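Long-range contact in uncharacterized protein (Streptococcus pneumoniae, PDB 3LFT), which binds L-tryptophan and is probably the substrate-binding protein of an ABC transporter for that amino acid or a related ligand: residues K104-N109 and T259-F264. Sequence-based numbering, arbitrary orientation.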
loop_
_atom_site.group_PDB
_atom_site.type_symbol
_atom_site.label_atom_id
_atom_site.label_comp_id
_atom_site.label_asym_id
_atom_site.label_seq_id
_atom_site.Cartn_x
_atom_site.Cartn_y
_atom_site.Cartn_z
ATOM N N LYS A 104 19.325 -5.140 -2.831
ATOM C CA LYS A 104 20.620 -4.592 -2.465
ATOM C C LYS A 104 21.220 -3.732 -3.556
ATOM O O LYS A 104 21.691 -2.632 -3.287
ATOM C CB LYS A 104 21.563 -5.729 -2.097
ATOM C CG LYS A 104 22.983 -5.293 -1.755
ATOM C CD LYS A 104 23.012 -4.394 -0.505
ATOM C CE LYS A 104 24.398 -4.103 -0.035
ATOM N NZ LYS A 104 25.055 -5.305 0.488
ATOM N N LYS A 105 21.176 -4.231 -4.783
ATOM C CA LYS A 105 21.701 -3.517 -5.953
ATOM C C LYS A 105 20.577 -3.488 -6.998
ATOM O O LYS A 105 20.476 -4.378 -7.852
ATOM C CB LYS A 105 22.965 -4.201 -6.506
ATOM N N PRO A 106 19.722 -2.467 -6.925
ATOM C CA PRO A 106 18.597 -2.379 -7.855
ATOM C C PRO A 106 19.029 -2.496 -9.309
ATOM O O PRO A 106 18.311 -3.102 -10.108
ATOM C CB PRO A 106 17.974 -1.031 -7.508
ATOM C CG PRO A 106 18.221 -0.953 -6.012
ATOM C CD PRO A 106 19.632 -1.457 -5.860
ATOM N N GLY A 107 20.201 -1.938 -9.639
ATOM C CA GLY A 107 20.836 -2.212 -10.927
ATOM C C GLY A 107 20.469 -1.314 -12.084
ATOM O O GLY A 107 21.091 -1.423 -13.141
ATOM N N GLY A 108 19.489 -0.431 -11.884
ATOM C CA GLY A 108 19.097 0.525 -12.932
ATOM C C GLY A 108 18.849 1.889 -12.318
ATOM O O GLY A 108 19.515 2.285 -11.344
ATOM N N ASN A 109 17.861 2.598 -12.852
ATOM C CA ASN A 109 17.577 3.960 -12.416
ATOM C C ASN A 109 16.521 4.072 -11.306
ATOM O O ASN A 109 16.108 5.165 -10.953
ATOM C CB ASN A 109 17.186 4.827 -13.612
ATOM C CG ASN A 109 15.898 4.373 -14.284
ATOM O OD1 ASN A 109 15.694 3.186 -14.547
ATOM N ND2 ASN A 109 15.059 5.339 -14.644
ATOM N N THR A 259 21.840 1.906 -4.709
ATOM C CA THR A 259 21.205 2.354 -3.462
ATOM C C THR A 259 20.203 1.305 -2.974
ATOM O O THR A 259 19.200 1.049 -3.644
ATOM C CB THR A 259 20.488 3.707 -3.677
ATOM O OG1 THR A 259 21.440 4.693 -4.091
ATOM C CG2 THR A 259 19.828 4.163 -2.400
ATOM N N PRO A 260 20.494 0.641 -1.845
ATOM C CA PRO A 260 19.575 -0.397 -1.385
ATOM C C PRO A 260 18.148 0.105 -1.190
ATOM O O PRO A 260 17.900 1.231 -0.767
ATOM C CB PRO A 260 20.181 -0.836 -0.042
ATOM C CG PRO A 260 21.624 -0.535 -0.204
ATOM C CD PRO A 260 21.696 0.736 -0.991
ATOM N N VAL A 261 17.202 -0.753 -1.500
ATOM C CA VAL A 261 15.804 -0.493 -1.197
ATOM C C VAL A 261 15.619 -0.512 0.331
ATOM O O VAL A 261 16.224 -1.344 1.029
ATOM C CB VAL A 261 14.932 -1.577 -1.855
ATOM C CG1 VAL A 261 13.461 -1.400 -1.491
ATOM C CG2 VAL A 261 15.078 -1.502 -3.386
ATOM N N ASN A 262 14.823 0.439 0.825
ATOM C CA ASN A 262 14.463 0.487 2.230
ATOM C C ASN A 262 13.132 -0.245 2.403
ATOM O O ASN A 262 12.087 0.262 2.006
ATOM C CB ASN A 262 14.336 1.967 2.652
ATOM C CG ASN A 262 13.996 2.131 4.110
ATOM O OD1 ASN A 262 13.493 1.201 4.733
ATOM N ND2 ASN A 262 14.201 3.336 4.660
ATOM N N VAL A 263 13.195 -1.429 3.011
ATOM C CA VAL A 263 12.011 -2.273 3.213
ATOM C C VAL A 263 11.495 -2.144 4.649
ATOM O O VAL A 263 12.250 -2.341 5.614
ATOM C CB VAL A 263 12.305 -3.773 2.906
ATOM C CG1 VAL A 263 11.032 -4.622 3.066
ATOM C CG2 VAL A 263 12.840 -3.920 1.477
ATOM N N PHE A 264 10.206 -1.840 4.772
ATOM C CA PHE A 264 9.486 -1.911 6.055
ATOM C C PHE A 264 8.663 -3.185 6.050
ATOM O O PHE A 264 7.955 -3.459 5.065
ATOM C CB PHE A 264 8.525 -0.723 6.196
ATOM C CG PHE A 264 9.193 0.598 6.476
ATOM C CD1 PHE A 264 8.945 1.254 7.682
ATOM C CD2 PHE A 264 10.007 1.224 5.531
ATOM C CE1 PHE A 264 9.546 2.482 7.978
ATOM C CE2 PHE A 264 10.608 2.467 5.812
ATOM C CZ PHE A 264 10.369 3.095 7.012
#
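Pro-106 puts the outer edge of its ring against the carbonyl of Thr-259. The contact lies at one margin of a six-stranded parallel sheet, in a two-lobed fold of the periplasmic-binding-protein type. Residues 104-109 belong to the loop that leads into strand 110-115. Residues 259-264 enter an edge strand, 262-264, which pairs with 110-115.

Pro-106 CG is 3.3 Å from Thr-259 O, and Pro-106 CD is 3.4 Å from the same oxygen. CG also meets one methyl of Val-261, with Pro-106 CG to Val-261 CG2 at 4.1 Å. Val-261 has CG1 anti to the backbone N (chi1 176°), which leaves CG2 beside that N.

The second patch is more open. Lys-104 O faces Pro-260, 3.6 Å from Pro-260 CA and 3.7 Å from Pro-260 CG. The Lys-104 chain lies alongside the Pro-260 ring, in the same direction, and Lys-104 CD is 4.1 Å from Pro-260 CG. No hydrogen bond joins the two segments directly.

Val-261 pairs through its backbone with Leu-103, just before Lys-104, and Gly-107 pairs in the same way with Ala-257. Asp-102 OD1 accepts from Lys-105 N. The contact is packing at the sheet edge; the bound tryptophan is about 11 Å from the Val-261 side chain. Thr-259 is fixed at both oxygens: OG1 bonds to Lys-255 O, and the carbonyl O that meets Pro-106 CG and CD accepts from Thr-111 OG1.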